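Local coordinates for kunitz-type conkunitzin-S1 (Conus striatus, PDB 6Q6C), which blocks voltage-activated potassium channels of the Shaker family at nanomolar concentration, as a venom toxin built on the Kunitz fold, at residues Pro4-Leu9 against Asp55-Thr60; Glu20-Tyr25 against Phe35-Gln40. The protein carries 1 engineered substitution. One frame throughout, in Å; residues are numbered along the deposited sequence.

Starting from the N terminus, the chain makes a short 3-10 turn at residues 5-8, within segment 4-9, runs up strand 20-26, returns along strand 31-37 and, after helix 50-58, ends at Thr60. Contact 2 pairs the start of strand 20-26 with the end of strand 31-37, at the open end of the beta hairpin. Contact 1 closes a far larger loop, bringing 55-60 back to 4-9 through the Cys7-Cys57 disulfide, and contact 2 is nested wholly inside it. The two centres are about 16 Å apart on opposite sides of the chain's centre. Tyr25 nevertheless joins them: it ends the first segment of contact 2 and packs against both half-cystines of contact 1.

Contact 1: residues Pro4-Leu9 against Asp55-Thr60; sequences PSLCDL and DTCLYT. Engineered in segment 55-60: Asp55 (natural residue Arg).
The Pro4 ring meets the C-terminal segment through CG and CD: CD lies 3.3 Å from the carbonyl oxygen Thr56 O, and CG approaches the same oxygen more loosely. Pro4 also meets Thr60 tip to tip, with Pro4 CD 3.8 Å from Thr60 CG2. The aromatic ring of Tyr59 is covered from within its own segment, with Leu58 CG 3.9 Å above the centre of one face.

The covalent link is the disulfide between Cys7 SG and Cys57 SG, left-handed with chi3 -84°. Both sulphurs sit anti to their own carbonyl carbon (chi1 -60° and -66°), which turns each toward the other across the gap. Leu6 packs against this bridge, its CD1 4.0 Å from Cys57 SG. Thr56 offers its methyl to Pro4, while its hydroxyl OG1 is hydrogen-bonded to Asp52 O within the helix. No hydrogen bond crosses the contact, so the covalent disulfide and van der Waals contacts do the joining.

This is the disulfide that in Kunitz domains fastens the N-terminal 3-10 turn to the C-terminal helix. Tyr25 of strand 20-26 packs against both Cys7 and Cys57, placing the bridge between helix 50-58, the turn and the hairpin.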
# COMPACT_ATOMS: atom_id res chain seq x y z
N PRO A 4 -1.96 12.56 1.49
CA PRO A 4 -0.52 12.48 1.28
C PRO A 4 -0.15 11.97 -0.13
O PRO A 4 -0.85 11.10 -0.65
CB PRO A 4 -0.09 11.45 2.34
CG PRO A 4 -1.14 11.54 3.45
CD PRO A 4 -2.41 11.89 2.72
N SER A 5 0.93 12.49 -0.73
CA SER A 5 1.38 12.08 -2.09
C SER A 5 1.70 10.58 -2.13
O SER A 5 1.50 9.97 -3.21
CB SER A 5 2.55 12.88 -2.53
OG SER A 5 3.66 12.66 -1.68
N LEU A 6 2.04 9.93 -1.00
CA LEU A 6 2.33 8.48 -1.06
C LEU A 6 1.08 7.70 -1.50
O LEU A 6 1.21 6.63 -2.04
CB LEU A 6 2.84 8.00 0.30
CG LEU A 6 1.82 8.05 1.43
CD1 LEU A 6 1.03 6.76 1.56
CD2 LEU A 6 2.56 8.33 2.71
N CYS A 7 -0.11 8.25 -1.28
CA CYS A 7 -1.37 7.54 -1.57
C CYS A 7 -1.55 7.34 -3.08
O CYS A 7 -2.35 6.45 -3.45
CB CYS A 7 -2.55 8.30 -1.01
SG CYS A 7 -2.43 8.51 0.80
N ASP A 8 -0.84 8.14 -3.90
CA ASP A 8 -0.94 8.03 -5.38
C ASP A 8 0.19 7.17 -5.95
O ASP A 8 0.15 6.96 -7.15
CB ASP A 8 -0.95 9.42 -6.00
CG ASP A 8 -2.18 10.22 -5.61
OD1 ASP A 8 -3.24 9.64 -5.22
OD2 ASP A 8 -2.08 11.41 -5.64
N LEU A 9 1.05 6.62 -5.11
CA LEU A 9 2.14 5.78 -5.65
C LEU A 9 1.58 4.44 -6.11
O LEU A 9 0.63 3.92 -5.55
CB LEU A 9 3.21 5.57 -4.59
CG LEU A 9 4.01 6.81 -4.17
CD1 LEU A 9 4.85 6.48 -2.97
CD2 LEU A 9 4.89 7.34 -5.28
N ASP A 55 -6.88 5.24 7.35
CA ASP A 55 -6.65 6.45 8.19
C ASP A 55 -5.74 7.41 7.43
O ASP A 55 -5.88 8.62 7.52
CB ASP A 55 -6.06 5.97 9.50
CG ASP A 55 -6.01 7.01 10.61
OD1 ASP A 55 -7.01 7.69 10.85
OD2 ASP A 55 -4.98 7.06 11.25
N THR A 56 -4.75 6.88 6.72
CA THR A 56 -3.73 7.70 6.02
C THR A 56 -4.26 8.27 4.71
O THR A 56 -3.94 9.44 4.38
CB THR A 56 -2.46 6.90 5.78
OG1 THR A 56 -1.97 6.43 7.02
CG2 THR A 56 -1.39 7.68 5.06
N CYS A 57 -4.98 7.49 3.93
CA CYS A 57 -5.27 7.79 2.53
C CYS A 57 -6.76 8.03 2.24
O CYS A 57 -7.01 8.77 1.35
CB CYS A 57 -4.77 6.70 1.59
SG CYS A 57 -2.97 6.59 1.57
N LEU A 58 -7.69 7.39 2.92
CA LEU A 58 -9.10 7.47 2.52
C LEU A 58 -9.75 8.61 3.30
O LEU A 58 -10.48 9.38 2.72
CB LEU A 58 -9.75 6.13 2.82
CG LEU A 58 -11.16 5.97 2.33
CD1 LEU A 58 -11.33 6.35 0.84
CD2 LEU A 58 -11.62 4.55 2.60
N TYR A 59 -9.49 8.71 4.60
CA TYR A 59 -10.16 9.65 5.53
C TYR A 59 -9.19 10.76 5.90
O TYR A 59 -8.75 10.82 7.06
CB TYR A 59 -10.66 8.86 6.75
CG TYR A 59 -11.64 7.79 6.37
CD1 TYR A 59 -12.88 8.16 5.84
CD2 TYR A 59 -11.35 6.45 6.48
CE1 TYR A 59 -13.78 7.21 5.41
CE2 TYR A 59 -12.26 5.48 6.07
CZ TYR A 59 -13.51 5.86 5.58
OH TYR A 59 -14.43 4.95 5.09
N THR A 60 -8.78 11.52 4.89
CA THR A 60 -7.96 12.75 4.99
C THR A 60 -8.86 13.99 4.84
O THR A 60 -9.55 14.42 5.76
CB THR A 60 -6.90 12.80 3.89
OG1 THR A 60 -7.66 13.06 2.69
CG2 THR A 60 -6.04 11.55 3.83

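Contact 2: residues Glu20-Tyr25 against Phe35-Gln40; sequences EKRIYY and FDYTGQ. With NO3 (nitrate ion), chain E.
Glu20 and Tyr37, like Arg22 and Phe35, form hydrogen-bonded pairs in the antiparallel beta hairpin of the Kunitz (BPTI) fold, with the non-hydrogen-bonded pair Lys21-Asp36 between them. Glu20 N donates to Tyr37 O (2.8 Å) and Tyr37 N returns a bond to Glu20 O (2.9 Å). The other pair is likewise reciprocal: Arg22 N reaches Phe35 O, and Phe35 N reaches Arg22 O in a nearly straight bond (170° at hydrogen). Asp36 CA adds a C-H contact to Glu20 O.

The Arg22 chain bends at chi2 (-69°), and its guanidinium is held twice. NH2 makes a salt bridge to Glu20 OE2 at 2.8 Å, and NH1 donates to Lys21 O at 2.9 Å, from above the carbonyl plane. Arg22 CG rests on Tyr37 CB, while Glu20 OE2 approaches Gly39 CA at 3.5 Å. Tyr37 OH donates to O1 of a nitrate, probably from the crystallisation liquor, in a bond modelled very short (2.5 Å) and therefore of doubtful length; O1 lies at the ring edge. The edge of Tyr24 points at the face of Phe35 in an offset T-shaped pair (planes 89° apart); Tyr24 OH bonds to Asn26.

Four main-chain bonds thus hold the strands together, whereas the salt bridge forms inside strand 20-26, beside Tyr37 and Gly39; Glu20 may partly balance the close approach of Arg22 and Arg48.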
# COMPACT_ATOMS: atom_id res chain seq x y z
N GLU A 20 4.56 -11.63 1.39
CA GLU A 20 3.92 -11.00 2.55
C GLU A 20 2.63 -10.28 2.16
O GLU A 20 2.52 -9.76 1.04
CB GLU A 20 4.87 -9.97 3.15
CG GLU A 20 6.06 -10.63 3.72
CD GLU A 20 7.08 -9.73 4.38
OE1 GLU A 20 8.00 -10.28 4.99
OE2 GLU A 20 7.10 -8.52 4.10
N LYS A 21 1.67 -10.32 3.05
CA LYS A 21 0.37 -9.63 2.86
C LYS A 21 0.55 -8.16 3.24
O LYS A 21 0.96 -7.87 4.38
CB LYS A 21 -0.70 -10.28 3.75
CG LYS A 21 -0.96 -11.73 3.40
CD LYS A 21 -2.02 -12.42 4.20
CE LYS A 21 -2.26 -13.81 3.67
NZ LYS A 21 -3.46 -14.39 4.32
N ARG A 22 0.23 -7.29 2.33
CA ARG A 22 0.19 -5.86 2.60
C ARG A 22 -1.08 -5.28 1.96
O ARG A 22 -1.78 -5.92 1.20
CB ARG A 22 1.44 -5.18 2.05
CG ARG A 22 2.70 -5.55 2.78
CD ARG A 22 2.84 -5.05 4.22
NE ARG A 22 4.15 -5.39 4.83
CZ ARG A 22 4.50 -6.50 5.36
NH1 ARG A 22 3.59 -7.51 5.58
NH2 ARG A 22 5.81 -6.52 5.65
N ILE A 23 -1.29 -4.03 2.24
CA ILE A 23 -2.43 -3.21 1.77
C ILE A 23 -1.89 -1.97 1.07
O ILE A 23 -0.90 -1.39 1.56
CB ILE A 23 -3.31 -2.84 2.99
CG1 ILE A 23 -3.78 -4.04 3.81
CG2 ILE A 23 -4.47 -2.00 2.51
CD1 ILE A 23 -4.63 -4.99 3.07
N TYR A 24 -2.50 -1.61 -0.05
CA TYR A 24 -2.13 -0.39 -0.76
C TYR A 24 -3.42 0.42 -0.98
O TYR A 24 -4.49 -0.14 -1.09
CB TYR A 24 -1.37 -0.68 -2.04
CG TYR A 24 -2.23 -1.11 -3.21
CD1 TYR A 24 -2.74 -2.37 -3.26
CD2 TYR A 24 -2.57 -0.23 -4.22
CE1 TYR A 24 -3.52 -2.81 -4.31
CE2 TYR A 24 -3.42 -0.62 -5.25
CZ TYR A 24 -3.95 -1.91 -5.25
OH TYR A 24 -4.81 -2.23 -6.29
N TYR A 25 -3.23 1.72 -1.10
CA TYR A 25 -4.34 2.61 -1.48
C TYR A 25 -4.44 2.66 -3.00
O TYR A 25 -3.49 3.06 -3.66
CB TYR A 25 -4.22 4.00 -0.88
CG TYR A 25 -5.41 4.87 -1.21
CD1 TYR A 25 -6.64 4.62 -0.65
CD2 TYR A 25 -5.30 5.96 -2.05
CE1 TYR A 25 -7.75 5.41 -0.94
CE2 TYR A 25 -6.38 6.77 -2.33
CZ TYR A 25 -7.60 6.54 -1.73
OH TYR A 25 -8.71 7.30 -2.05
N PHE A 35 -2.25 -6.65 -1.61
CA PHE A 35 -1.20 -7.01 -2.54
C PHE A 35 -0.12 -7.83 -1.83
O PHE A 35 -0.10 -7.94 -0.61
CB PHE A 35 -0.61 -5.83 -3.30
CG PHE A 35 0.36 -5.01 -2.52
CD1 PHE A 35 -0.05 -4.16 -1.49
CD2 PHE A 35 1.67 -4.96 -2.91
CE1 PHE A 35 0.88 -3.35 -0.86
CE2 PHE A 35 2.59 -4.13 -2.31
CZ PHE A 35 2.20 -3.34 -1.26
N ASP A 36 0.68 -8.47 -2.67
CA ASP A 36 1.80 -9.30 -2.21
C ASP A 36 3.08 -8.49 -2.29
O ASP A 36 3.41 -7.92 -3.35
CB ASP A 36 1.99 -10.54 -3.07
CG ASP A 36 3.29 -11.29 -2.76
OD1 ASP A 36 3.37 -11.88 -1.74
OD2 ASP A 36 4.14 -11.46 -3.67
N TYR A 37 3.80 -8.46 -1.16
CA TYR A 37 5.05 -7.71 -1.05
C TYR A 37 6.19 -8.66 -0.74
O TYR A 37 5.99 -9.63 0.05
CB TYR A 37 4.86 -6.69 0.06
CG TYR A 37 6.06 -5.80 0.35
CD1 TYR A 37 6.63 -5.04 -0.67
CD2 TYR A 37 6.68 -5.74 1.59
CE1 TYR A 37 7.74 -4.25 -0.45
CE2 TYR A 37 7.78 -4.91 1.84
CZ TYR A 37 8.34 -4.17 0.81
OH TYR A 37 9.42 -3.37 1.04
N THR A 38 7.32 -8.38 -1.36
CA THR A 38 8.50 -9.26 -1.21
C THR A 38 9.39 -8.90 -0.05
O THR A 38 10.43 -9.59 0.12
CB THR A 38 9.31 -9.30 -2.50
OG1 THR A 38 9.86 -7.98 -2.67
CG2 THR A 38 8.52 -9.79 -3.68
N GLY A 39 9.02 -7.90 0.74
CA GLY A 39 9.73 -7.63 2.01
C GLY A 39 10.80 -6.57 1.96
O GLY A 39 11.25 -6.17 3.05
N GLN A 40 11.22 -6.11 0.81
CA GLN A 40 12.18 -4.98 0.72
C GLN A 40 11.95 -4.25 -0.60
O GLN A 40 11.35 -4.82 -1.51
CB GLN A 40 13.60 -5.57 0.90
CG GLN A 40 13.99 -6.31 -0.37
CD GLN A 40 15.39 -6.87 -0.37
OE1 GLN A 40 16.22 -6.52 -1.19
NE2 GLN A 40 15.62 -7.78 0.54
N NO3 E . 8.68 -2.41 4.14
O1 NO3 E . 10.03 -2.81 3.39
O2 NO3 E . 7.89 -3.56 5.24
O3 NO3 E . 7.49 -1.68 3.42